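Local coordinates for type IV pilus secretin PilQ family protein (Vibrio cholerae, PDB 6W6M), which forms a fourteen-subunit outer-membrane secretin channel of the type IV competence pilus, through which the pilus probably passes during DNA uptake in natural competence, at residues V321-R326 / L426-K431; A325-V330 / I420-R425; L464-Q469 / L476-S481; G515-L520 / L561-P566. One frame throughout, in Å; residues are numbered along the deposited sequence.

Overall arrangement
Contacts 1 and 2 are successive parts of one antiparallel pairing between strands 320-347 and 404-429; their centres lie about 16 Å apart and they share A325 and R326. Contact 4 joins the same sheet from the other edge of strand 320-347, where 561-566 pairs with it; its centre is about 11 Å from that of contact 2 and 12 Å from that of contact 1. Contact 3 belongs to a second, four-stranded sheet packed against the first, its centre about 8 Å from that of contact 1. L464 touches A325 and P424, while L480 meets L520. The two layers are consistent with the double-walled barrel of secretins.

Contact 1: residues V321-R326 / L426-K431; sequences VQIEAR and LITTNK
Q322 and I427 face each other as a non-hydrogen-bonded pair where 321-326 runs antiparallel to 426-429, their side chains on the same face of the sheet. Q322 CG stands anti to the backbone N (chi1 179°), which brings it within 3.9 Å of I427 CG1; the glutamine chain is extended beyond CG, and the two side chains cross obliquely. The same Q322 CG sits 3.6 Å from L426 O. I427 carries CG1 beside its own backbone N (chi1 -66°), while its CG2 branch is 3.7 Å from V321 O. The flanking pairs, V321 with T428 and I323 with L426, place their side chains on the opposite face. There I323 CD1 comes within 4.3 Å of T428 CG2. Each flanking pair makes two backbone hydrogen bonds, among them V321 N to T428 O at 2.9 Å and L426 N to I323 O at 2.9 Å. L426 packs on L464 and V466, and T428 on P468, all from the second sheet. In a neighbouring subunit, I506 meets L426 and V519 meets I427. The chemistry implies that four backbone hydrogen bonds hold the two strands together, buried and mostly apolar groups join the two sheets, and both faces of strand 426-429 reach the subunit interface.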
loop_
_atom_site.group_PDB
_atom_site.type_symbol
_atom_site.label_atom_id
_atom_site.label_comp_id
_atom_site.label_asym_id
_atom_site.label_seq_id
_atom_site.Cartn_x
_atom_site.Cartn_y
_atom_site.Cartn_z
ATOM N N VAL A 321 43.307 13.931 -32.163
ATOM C CA VAL A 321 44.224 12.911 -31.675
ATOM C C VAL A 321 43.766 11.554 -32.180
ATOM O O VAL A 321 42.566 11.300 -32.319
ATOM C CB VAL A 321 44.313 12.919 -30.134
ATOM C CG1 VAL A 321 45.165 11.787 -29.645
ATOM C CG2 VAL A 321 44.873 14.217 -29.652
ATOM N N GLN A 322 44.734 10.682 -32.434
ATOM C CA GLN A 322 44.513 9.311 -32.860
ATOM C C GLN A 322 45.072 8.372 -31.806
ATOM O O GLN A 322 46.253 8.452 -31.477
ATOM C CB GLN A 322 45.192 9.072 -34.202
ATOM C CG GLN A 322 45.048 7.680 -34.750
ATOM C CD GLN A 322 45.896 7.471 -35.976
ATOM O OE1 GLN A 322 46.268 8.431 -36.654
ATOM N NE2 GLN A 322 46.222 6.218 -36.266
ATOM N N ILE A 323 44.234 7.484 -31.279
ATOM C CA ILE A 323 44.619 6.598 -30.182
ATOM C C ILE A 323 44.510 5.149 -30.633
ATOM O O ILE A 323 43.528 4.755 -31.269
ATOM C CB ILE A 323 43.775 6.842 -28.909
ATOM C CG1 ILE A 323 44.035 8.236 -28.345
ATOM C CG2 ILE A 323 44.103 5.831 -27.836
ATOM C CD1 ILE A 323 42.989 9.237 -28.699
ATOM N N GLU A 324 45.546 4.366 -30.355
ATOM C CA GLU A 324 45.555 2.966 -30.748
ATOM C C GLU A 324 46.035 2.028 -29.651
ATOM O O GLU A 324 47.174 2.098 -29.210
ATOM C CB GLU A 324 46.404 2.761 -31.999
ATOM C CG GLU A 324 46.388 1.327 -32.493
ATOM C CD GLU A 324 47.189 1.137 -33.759
ATOM O OE1 GLU A 324 47.791 2.122 -34.231
ATOM O OE2 GLU A 324 47.217 0.003 -34.278
ATOM N N ALA A 325 45.146 1.142 -29.229
ATOM C CA ALA A 325 45.443 0.151 -28.205
ATOM C C ALA A 325 45.862 -1.164 -28.846
ATOM O O ALA A 325 45.552 -1.445 -29.998
ATOM C CB ALA A 325 44.241 -0.057 -27.283
ATOM N N ARG A 326 46.587 -1.978 -28.086
ATOM C CA ARG A 326 47.058 -3.256 -28.607
ATOM C C ARG A 326 47.106 -4.291 -27.496
ATOM O O ARG A 326 47.839 -4.120 -26.526
ATOM C CB ARG A 326 48.436 -3.110 -29.241
ATOM C CG ARG A 326 48.750 -4.179 -30.225
ATOM C CD ARG A 326 50.201 -4.179 -30.585
ATOM N NE ARG A 326 50.452 -5.032 -31.737
ATOM C CZ ARG A 326 51.521 -5.804 -31.871
ATOM N NH1 ARG A 326 52.436 -5.838 -30.914
ATOM N NH2 ARG A 326 51.670 -6.554 -32.952
ATOM N N LEU A 426 41.018 4.850 -32.809
ATOM C CA LEU A 426 40.023 5.910 -32.825
ATOM C C LEU A 426 40.698 7.206 -33.225
ATOM O O LEU A 426 41.897 7.380 -33.029
ATOM C CB LEU A 426 39.372 6.093 -31.454
ATOM C CG LEU A 426 38.524 5.002 -30.843
ATOM C CD1 LEU A 426 38.162 5.416 -29.462
ATOM C CD2 LEU A 426 37.305 4.817 -31.671
ATOM N N ILE A 427 39.902 8.127 -33.751
ATOM C CA ILE A 427 40.294 9.524 -33.895
ATOM C C ILE A 427 39.218 10.373 -33.228
ATOM O O ILE A 427 38.037 10.024 -33.269
ATOM C CB ILE A 427 40.509 9.925 -35.369
ATOM C CG1 ILE A 427 41.701 9.179 -35.949
ATOM C CG2 ILE A 427 40.694 11.422 -35.527
ATOM C CD1 ILE A 427 41.833 9.298 -37.418
ATOM N N THR A 428 39.624 11.454 -32.569
ATOM C CA THR A 428 38.685 12.279 -31.814
ATOM C C THR A 428 39.260 13.682 -31.661
ATOM O O THR A 428 40.400 13.948 -32.042
ATOM C CB THR A 428 38.374 11.650 -30.450
ATOM O OG1 THR A 428 37.303 12.359 -29.823
ATOM C CG2 THR A 428 39.589 11.687 -29.556
ATOM N N THR A 429 38.450 14.552 -31.050
ATOM C CA THR A 429 38.796 15.975 -30.795
ATOM C C THR A 429 39.263 16.121 -29.340
ATOM O O THR A 429 38.755 15.377 -28.488
ATOM C CB THR A 429 37.595 16.897 -31.077
ATOM O OG1 THR A 429 37.212 16.781 -32.451
ATOM C CG2 THR A 429 38.003 18.358 -30.949
ATOM N N ASN A 430 40.203 17.037 -29.082
ATOM C CA ASN A 430 40.788 17.225 -27.763
ATOM C C ASN A 430 39.717 17.455 -26.703
ATOM O O ASN A 430 38.797 18.248 -26.893
ATOM C CB ASN A 430 41.757 18.406 -27.811
ATOM C CG ASN A 430 42.625 18.508 -26.584
ATOM O OD1 ASN A 430 42.959 17.508 -25.971
ATOM N ND2 ASN A 430 43.025 19.716 -26.243
ATOM N N LYS A 431 39.851 16.744 -25.582
ATOM C CA LYS A 431 38.985 16.867 -24.404
ATOM C C LYS A 431 37.587 16.303 -24.645
ATOM O O LYS A 431 36.628 16.682 -23.980
ATOM C CB LYS A 431 38.892 18.316 -23.923
ATOM C CG LYS A 431 40.185 18.952 -23.445
ATOM C CD LYS A 431 40.641 18.406 -22.121
ATOM C CE LYS A 431 39.527 18.400 -21.110
ATOM N NZ LYS A 431 40.008 18.734 -19.751
#

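Contact 2: residues A325-V330 / I420-R425; sequences ARIVTV and IISSPR
R326 lies over S423 and I421 of the neighbouring antiparallel strand and can be followed outward from its CB. CG stands anti to the backbone N (chi1 -158°) and reaches S423 CB at 4.1 Å, with S422 O close by. The chain then runs extended through CD to NE, which is 4.2 Å from I421 CG2. At the tip, R326 NH2 lies 4.0 Å from I421 CD1, the methyl approaching the guanidinium obliquely. I421 thus lines the outer half of the arginine with CG2 and CD1, while its CG1 rests 4.2 Å from CG1 of V328, a side chain that points the same way. On the other face T329 CG2 packs 3.7 Å from I420 CB, and S422 OG touches I327 CB. Underneath, I327 pairs with S422 and T329 with I420 through two backbone hydrogen bonds each; I327 N to S422 O, at 2.9 Å, is almost straight (177°). T329 OG1 is bonded to E559 O. The chemistry implies that this stretch of the barrel wall is held by backbone hydrogen bonding within the pair, and the sheet continues from 420-425 into a neighbouring subunit; the arginine contributes van der Waals contacts, its guanidinium lying against the methyls of I421, and no salt bridge across the pair.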
loop_
_atom_site.group_PDB
_atom_site.type_symbol
_atom_site.label_atom_id
_atom_site.label_comp_id
_atom_site.label_asym_id
_atom_site.label_seq_id
_atom_site.Cartn_x
_atom_site.Cartn_y
_atom_site.Cartn_z
ATOM N N ALA A 325 45.146 1.142 -29.229
ATOM C CA ALA A 325 45.443 0.151 -28.205
ATOM C C ALA A 325 45.862 -1.164 -28.846
ATOM O O ALA A 325 45.552 -1.445 -29.998
ATOM C CB ALA A 325 44.241 -0.057 -27.283
ATOM N N ARG A 326 46.587 -1.978 -28.086
ATOM C CA ARG A 326 47.058 -3.256 -28.607
ATOM C C ARG A 326 47.106 -4.291 -27.496
ATOM O O ARG A 326 47.839 -4.120 -26.526
ATOM C CB ARG A 326 48.436 -3.110 -29.241
ATOM C CG ARG A 326 48.750 -4.179 -30.225
ATOM C CD ARG A 326 50.201 -4.179 -30.585
ATOM N NE ARG A 326 50.452 -5.032 -31.737
ATOM C CZ ARG A 326 51.521 -5.804 -31.871
ATOM N NH1 ARG A 326 52.436 -5.838 -30.914
ATOM N NH2 ARG A 326 51.670 -6.554 -32.952
ATOM N N ILE A 327 46.353 -5.373 -27.650
ATOM C CA ILE A 327 46.266 -6.425 -26.649
ATOM C C ILE A 327 46.889 -7.677 -27.239
ATOM O O ILE A 327 46.473 -8.126 -28.312
ATOM C CB ILE A 327 44.815 -6.687 -26.224
ATOM C CG1 ILE A 327 44.256 -5.472 -25.499
ATOM C CG2 ILE A 327 44.730 -7.904 -25.339
ATOM C CD1 ILE A 327 42.793 -5.530 -25.279
ATOM N N VAL A 328 47.883 -8.233 -26.551
ATOM C CA VAL A 328 48.623 -9.390 -27.040
ATOM C C VAL A 328 48.593 -10.488 -25.987
ATOM O O VAL A 328 48.784 -10.218 -24.798
ATOM C CB VAL A 328 50.076 -9.016 -27.390
ATOM C CG1 VAL A 328 50.782 -10.185 -27.998
ATOM C CG2 VAL A 328 50.105 -7.854 -28.337
ATOM N N THR A 329 48.363 -11.727 -26.417
ATOM C CA THR A 329 48.438 -12.839 -25.475
ATOM C C THR A 329 49.109 -14.053 -26.103
ATOM O O THR A 329 48.922 -14.338 -27.287
ATOM C CB THR A 329 47.061 -13.232 -24.941
ATOM O OG1 THR A 329 47.225 -14.174 -23.877
ATOM C CG2 THR A 329 46.228 -13.862 -26.005
ATOM N N VAL A 330 49.887 -14.765 -25.287
ATOM C CA VAL A 330 50.659 -15.928 -25.713
ATOM C C VAL A 330 50.474 -17.053 -24.702
ATOM O O VAL A 330 50.516 -16.828 -23.490
ATOM C CB VAL A 330 52.157 -15.579 -25.870
ATOM C CG1 VAL A 330 52.961 -16.804 -26.171
ATOM C CG2 VAL A 330 52.359 -14.558 -26.962
ATOM N N ILE A 420 47.379 -14.533 -29.804
ATOM C CA ILE A 420 46.297 -13.677 -30.285
ATOM C C ILE A 420 46.711 -12.217 -30.180
ATOM O O ILE A 420 47.383 -11.822 -29.223
ATOM C CB ILE A 420 44.997 -13.929 -29.502
ATOM C CG1 ILE A 420 44.485 -15.333 -29.778
ATOM C CG2 ILE A 420 43.945 -12.935 -29.877
ATOM C CD1 ILE A 420 43.382 -15.753 -28.869
ATOM N N ILE A 421 46.310 -11.419 -31.170
ATOM C CA ILE A 421 46.583 -9.987 -31.230
ATOM C C ILE A 421 45.307 -9.252 -31.612
ATOM O O ILE A 421 44.632 -9.639 -32.566
ATOM C CB ILE A 421 47.687 -9.661 -32.251
ATOM C CG1 ILE A 421 49.016 -10.240 -31.808
ATOM C CG2 ILE A 421 47.815 -8.169 -32.443
ATOM C CD1 ILE A 421 50.052 -10.187 -32.860
ATOM N N SER A 422 44.987 -8.178 -30.892
ATOM C CA SER A 422 43.863 -7.340 -31.298
ATOM C C SER A 422 44.200 -5.877 -31.056
ATOM O O SER A 422 44.791 -5.545 -30.038
ATOM C CB SER A 422 42.574 -7.717 -30.560
ATOM O OG SER A 422 42.676 -7.494 -29.176
ATOM N N SER A 423 43.825 -5.010 -31.985
ATOM C CA SER A 423 44.153 -3.588 -31.879
ATOM C C SER A 423 43.042 -2.709 -32.433
ATOM O O SER A 423 42.890 -2.578 -33.654
ATOM C CB SER A 423 45.472 -3.285 -32.579
ATOM O OG SER A 423 45.374 -3.530 -33.956
ATOM N N PRO A 424 42.250 -2.072 -31.563
ATOM C CA PRO A 424 41.332 -1.017 -32.025
ATOM C C PRO A 424 41.967 0.368 -32.139
ATOM O O PRO A 424 42.990 0.632 -31.516
ATOM C CB PRO A 424 40.227 -1.046 -30.964
ATOM C CG PRO A 424 40.859 -1.607 -29.771
ATOM C CD PRO A 424 41.909 -2.551 -30.215
ATOM N N ARG A 425 41.377 1.261 -32.931
ATOM C CA ARG A 425 41.872 2.623 -33.099
ATOM C C ARG A 425 40.706 3.591 -33.082
ATOM O O ARG A 425 39.568 3.224 -33.359
ATOM C CB ARG A 425 42.620 2.830 -34.413
ATOM C CG ARG A 425 43.458 1.715 -34.869
ATOM C CD ARG A 425 43.401 1.620 -36.363
ATOM N NE ARG A 425 43.630 2.906 -36.990
ATOM C CZ ARG A 425 43.663 3.084 -38.302
ATOM N NH1 ARG A 425 43.873 4.287 -38.811
ATOM N NH2 ARG A 425 43.483 2.051 -39.108
#

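Contact 3: residues L464-Q469 / L476-S481; sequences LKVTPQ and LVLDLS
V466 and L480 lie side by side and point the same way, V466 CG2 meeting L480 CD2 at 3.7 Å. With CG1 between N and the carbonyl carbon (chi1 63°), the valine presents CG2, anti to its N, to the other strand. L478 comes in next to it: its CD2 is 3.7 Å from P468 CB and 4.2 Å from V466 CG2, lying against both the proline and the valine. These buried groups form one face of a beta hairpin made by strands 456-471 and 475-493, the middle two of a four-stranded antiparallel meander; L480 also packs on T508 and V510 of strand 496-513, the next in the meander. On the reverse face, K465 CB and S481 CB stand 4.0 Å apart, and T467 lies opposite D479, CB to CB at 4.4 Å. K465 with S481 and T467 with D479 are hydrogen-bonded pairs, D479 N reaching T467 O at 3.0 Å in a nearly straight bond (174°). Towards the turn, L476 bends its end in so that CD1 touches Q469 O at 3.5 Å. At the end of its extended chain, Q469 OE1 accepts a weak hydrogen bond from K431 NZ.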
loop_
_atom_site.group_PDB
_atom_site.type_symbol
_atom_site.label_atom_id
_atom_site.label_comp_id
_atom_site.label_asym_id
_atom_site.label_seq_id
_atom_site.Cartn_x
_atom_site.Cartn_y
_atom_site.Cartn_z
ATOM N N LEU A 464 37.286 -0.019 -26.515
ATOM C CA LEU A 464 38.186 1.057 -26.132
ATOM C C LEU A 464 37.381 2.310 -25.831
ATOM O O LEU A 464 36.530 2.712 -26.624
ATOM C CB LEU A 464 39.203 1.340 -27.232
ATOM C CG LEU A 464 40.177 2.494 -27.007
ATOM C CD1 LEU A 464 41.066 2.241 -25.815
ATOM C CD2 LEU A 464 41.001 2.732 -28.244
ATOM N N LYS A 465 37.670 2.932 -24.689
ATOM C CA LYS A 465 36.970 4.123 -24.223
ATOM C C LYS A 465 38.002 5.129 -23.746
ATOM O O LYS A 465 38.768 4.823 -22.826
ATOM C CB LYS A 465 36.034 3.763 -23.085
ATOM C CG LYS A 465 34.669 4.337 -23.184
ATOM C CD LYS A 465 33.766 3.646 -22.211
ATOM C CE LYS A 465 33.834 2.154 -22.412
ATOM N NZ LYS A 465 33.546 1.778 -23.822
ATOM N N VAL A 466 38.033 6.325 -24.334
ATOM C CA VAL A 466 39.144 7.230 -24.057
ATOM C C VAL A 466 38.711 8.692 -24.041
ATOM O O VAL A 466 37.792 9.108 -24.759
ATOM C CB VAL A 466 40.299 6.993 -25.062
ATOM C CG1 VAL A 466 39.868 7.300 -26.473
ATOM C CG2 VAL A 466 41.533 7.779 -24.677
ATOM N N THR A 467 39.386 9.474 -23.159
ATOM C CA THR A 467 39.364 10.942 -23.168
ATOM C C THR A 467 40.783 11.508 -23.122
ATOM O O THR A 467 41.520 11.273 -22.153
ATOM C CB THR A 467 38.554 11.510 -21.997
ATOM O OG1 THR A 467 37.402 10.700 -21.751
ATOM C CG2 THR A 467 38.082 12.914 -22.322
ATOM N N PRO A 468 41.214 12.217 -24.173
ATOM C CA PRO A 468 42.582 12.749 -24.222
ATOM C C PRO A 468 42.720 14.209 -23.819
ATOM O O PRO A 468 41.726 14.923 -23.711
ATOM C CB PRO A 468 42.951 12.550 -25.691
ATOM C CG PRO A 468 41.674 12.760 -26.397
ATOM C CD PRO A 468 40.565 12.293 -25.489
ATOM N N GLN A 469 43.954 14.672 -23.621
ATOM C CA GLN A 469 44.229 16.073 -23.317
ATOM C C GLN A 469 45.651 16.402 -23.747
ATOM O O GLN A 469 46.588 15.713 -23.352
ATOM C CB GLN A 469 44.045 16.365 -21.825
ATOM C CG GLN A 469 44.367 17.792 -21.444
ATOM C CD GLN A 469 44.205 18.088 -19.967
ATOM O OE1 GLN A 469 43.259 17.644 -19.329
ATOM N NE2 GLN A 469 45.133 18.852 -19.420
ATOM N N LEU A 476 50.663 13.912 -23.873
ATOM C CA LEU A 476 49.246 13.633 -23.704
ATOM C C LEU A 476 48.976 13.064 -22.320
ATOM O O LEU A 476 49.774 12.294 -21.782
ATOM C CB LEU A 476 48.747 12.629 -24.746
ATOM C CG LEU A 476 48.447 12.961 -26.205
ATOM C CD1 LEU A 476 47.463 14.082 -26.297
ATOM C CD2 LEU A 476 49.693 13.261 -26.991
ATOM N N VAL A 477 47.834 13.434 -21.756
ATOM C CA VAL A 477 47.293 12.808 -20.556
ATOM C C VAL A 477 46.057 12.045 -21.008
ATOM O O VAL A 477 45.121 12.639 -21.547
ATOM C CB VAL A 477 46.948 13.824 -19.461
ATOM C CG1 VAL A 477 46.284 13.130 -18.302
ATOM C CG2 VAL A 477 48.177 14.552 -18.999
ATOM N N LEU A 478 46.042 10.732 -20.801
ATOM C CA LEU A 478 44.954 9.888 -21.279
ATOM C C LEU A 478 44.188 9.278 -20.116
ATOM O O LEU A 478 44.795 8.667 -19.230
ATOM C CB LEU A 478 45.488 8.780 -22.183
ATOM C CG LEU A 478 46.139 9.147 -23.518
ATOM C CD1 LEU A 478 46.715 7.921 -24.160
ATOM C CD2 LEU A 478 45.169 9.809 -24.454
ATOM N N ASP A 479 42.860 9.424 -20.134
ATOM C CA ASP A 479 41.959 8.637 -19.246
ATOM C C ASP A 479 41.436 7.409 -20.000
ATOM O O ASP A 479 40.635 7.590 -20.930
ATOM C CB ASP A 479 40.788 9.486 -18.747
ATOM C CG ASP A 479 41.165 10.458 -17.642
ATOM O OD1 ASP A 479 42.204 10.232 -16.992
ATOM O OD2 ASP A 479 40.414 11.433 -17.442
ATOM N N LEU A 480 41.864 6.211 -19.593
ATOM C CA LEU A 480 41.843 5.014 -20.476
ATOM C C LEU A 480 40.936 3.945 -19.856
ATOM O O LEU A 480 41.075 3.685 -18.649
ATOM C CB LEU A 480 43.274 4.486 -20.621
ATOM C CG LEU A 480 44.251 5.416 -21.333
ATOM C CD1 LEU A 480 45.661 4.851 -21.285
ATOM C CD2 LEU A 480 43.820 5.653 -22.771
ATOM N N SER A 481 40.055 3.348 -20.662
ATOM C CA SER A 481 39.458 2.027 -20.334
ATOM C C SER A 481 39.603 1.088 -21.534
ATOM O O SER A 481 39.155 1.461 -22.626
ATOM C CB SER A 481 38.015 2.177 -19.935
ATOM O OG SER A 481 37.810 1.723 -18.608
#

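Contact 4: residues G515-L520 / L561-P566; sequences GETVVL and LIFVTP
V564 CG1 fills the notch between V518 and L520, 3.7 Å from V518 CG2 and 3.8 Å from L520 CG. This is the antiparallel pairing of strands 518-534 and 549-568 in the larger sheet of the secretin domain. V564 sets CG1 between its backbone N and carbonyl carbon (chi1 63°), which is what turns this methyl into the notch; V518 lies alongside it, and L520 passes over it at a slant. L520 also leans on I562, CD1 to CG2 at 4.0 Å. The other face has its own fit: V519 CB sits 4.3 Å from F563 CD2, approaching the ring obliquely, while T517 OG1 nestles against F563 CB at 3.7 Å. Further along, T565 CB rests on the E516 carbonyl oxygen, and P566 CD touches that same oxygen. V512 of the same chain lies against V518 and P566, while R425 of a neighbouring subunit packs on V519 and L561. Backbone hydrogen bonds join V518 with V564 in both directions, and L520 N bonds I562 O at 2.9 Å. V564 O takes two donors: V518 N, nearly along the C=O axis, and T517 OG1 at 3.3 Å, which stands above the carbonyl plane, 60° out of it.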
loop_
_atom_site.group_PDB
_atom_site.type_symbol
_atom_site.label_atom_id
_atom_site.label_comp_id
_atom_site.label_asym_id
_atom_site.label_seq_id
_atom_site.Cartn_x
_atom_site.Cartn_y
_atom_site.Cartn_z
ATOM N N GLY A 515 54.338 10.600 -29.882
ATOM C CA GLY A 515 54.161 9.526 -30.839
ATOM C C GLY A 515 54.840 8.210 -30.522
ATOM O O GLY A 515 55.341 7.551 -31.433
ATOM N N GLU A 516 54.868 7.802 -29.257
ATOM C CA GLU A 516 55.495 6.545 -28.879
ATOM C C GLU A 516 54.574 5.695 -28.017
ATOM O O GLU A 516 53.506 6.140 -27.595
ATOM C CB GLU A 516 56.808 6.775 -28.154
ATOM C CG GLU A 516 56.704 7.502 -26.853
ATOM C CD GLU A 516 58.073 7.781 -26.285
ATOM O OE1 GLU A 516 59.036 7.121 -26.723
ATOM O OE2 GLU A 516 58.195 8.646 -25.396
ATOM N N THR A 517 54.999 4.456 -27.780
ATOM C CA THR A 517 54.188 3.466 -27.095
ATOM C C THR A 517 54.634 3.290 -25.647
ATOM O O THR A 517 55.808 3.431 -25.309
ATOM C CB THR A 517 54.263 2.114 -27.803
ATOM O OG1 THR A 517 53.299 1.229 -27.232
ATOM C CG2 THR A 517 55.624 1.496 -27.653
ATOM N N VAL A 518 53.671 2.967 -24.790
ATOM C CA VAL A 518 53.930 2.577 -23.411
ATOM C C VAL A 518 53.137 1.312 -23.136
ATOM O O VAL A 518 52.104 1.081 -23.766
ATOM C CB VAL A 518 53.556 3.678 -22.398
ATOM C CG1 VAL A 518 54.410 4.889 -22.599
ATOM C CG2 VAL A 518 52.108 4.044 -22.505
ATOM N N VAL A 519 53.626 0.482 -22.225
ATOM C CA VAL A 519 52.864 -0.680 -21.785
ATOM C C VAL A 519 52.087 -0.307 -20.528
ATOM O O VAL A 519 52.659 0.172 -19.547
ATOM C CB VAL A 519 53.775 -1.899 -21.563
ATOM C CG1 VAL A 519 54.767 -1.639 -20.468
ATOM C CG2 VAL A 519 52.967 -3.156 -21.298
ATOM N N LEU A 520 50.771 -0.484 -20.577
ATOM C CA LEU A 520 49.909 -0.083 -19.474
ATOM C C LEU A 520 49.913 -1.120 -18.367
ATOM O O LEU A 520 49.862 -0.779 -17.187
ATOM C CB LEU A 520 48.483 0.138 -19.969
ATOM C CG LEU A 520 48.214 1.267 -20.950
ATOM C CD1 LEU A 520 46.782 1.205 -21.410
ATOM C CD2 LEU A 520 48.500 2.586 -20.296
ATOM N N LEU A 561 49.743 -8.744 -22.406
ATOM C CA LEU A 561 50.294 -7.391 -22.401
ATOM C C LEU A 561 49.343 -6.420 -23.083
ATOM O O LEU A 561 48.655 -6.778 -24.042
ATOM C CB LEU A 561 51.649 -7.329 -23.106
ATOM C CG LEU A 561 52.816 -8.090 -22.484
ATOM C CD1 LEU A 561 54.006 -8.029 -23.386
ATOM C CD2 LEU A 561 53.170 -7.519 -21.138
ATOM N N ILE A 562 49.321 -5.174 -22.599
ATOM C CA ILE A 562 48.497 -4.122 -23.194
ATOM C C ILE A 562 49.355 -2.896 -23.484
ATOM O O ILE A 562 50.032 -2.385 -22.590
ATOM C CB ILE A 562 47.312 -3.756 -22.282
ATOM C CG1 ILE A 562 46.350 -4.939 -22.172
ATOM C CG2 ILE A 562 46.584 -2.555 -22.824
ATOM C CD1 ILE A 562 45.307 -4.798 -21.122
ATOM N N PHE A 563 49.331 -2.428 -24.732
ATOM C CA PHE A 563 50.066 -1.255 -25.190
ATOM C C PHE A 563 49.105 -0.156 -25.626
ATOM O O PHE A 563 47.965 -0.421 -26.001
ATOM C CB PHE A 563 50.973 -1.561 -26.389
ATOM C CG PHE A 563 51.957 -2.651 -26.160
ATOM C CD1 PHE A 563 51.617 -3.965 -26.389
ATOM C CD2 PHE A 563 53.239 -2.365 -25.760
ATOM C CE1 PHE A 563 52.526 -4.970 -26.195
ATOM C CE2 PHE A 563 54.149 -3.369 -25.563
ATOM C CZ PHE A 563 53.790 -4.673 -25.782
ATOM N N VAL A 564 49.597 1.082 -25.636
ATOM C CA VAL A 564 48.845 2.207 -26.177
ATOM C C VAL A 564 49.819 3.186 -26.809
ATOM O O VAL A 564 50.953 3.338 -26.357
ATOM C CB VAL A 564 47.969 2.892 -25.102
ATOM C CG1 VAL A 564 48.801 3.486 -24.006
ATOM C CG2 VAL A 564 47.115 3.953 -25.725
ATOM N N THR A 565 49.377 3.840 -27.882
ATOM C CA THR A 565 50.187 4.844 -28.566
ATOM C C THR A 565 49.323 5.950 -29.163
ATOM O O THR A 565 48.538 5.702 -30.080
ATOM C CB THR A 565 51.054 4.199 -29.650
ATOM O OG1 THR A 565 51.672 5.211 -30.445
ATOM C CG2 THR A 565 50.245 3.299 -30.531
ATOM N N PRO A 566 49.431 7.174 -28.664
ATOM C CA PRO A 566 48.676 8.292 -29.227
ATOM C C PRO A 566 49.483 9.054 -30.273
ATOM O O PRO A 566 50.655 8.781 -30.512
ATOM C CB PRO A 566 48.414 9.160 -27.998
ATOM C CG PRO A 566 49.611 8.957 -27.180
ATOM C CD PRO A 566 50.100 7.556 -27.414
#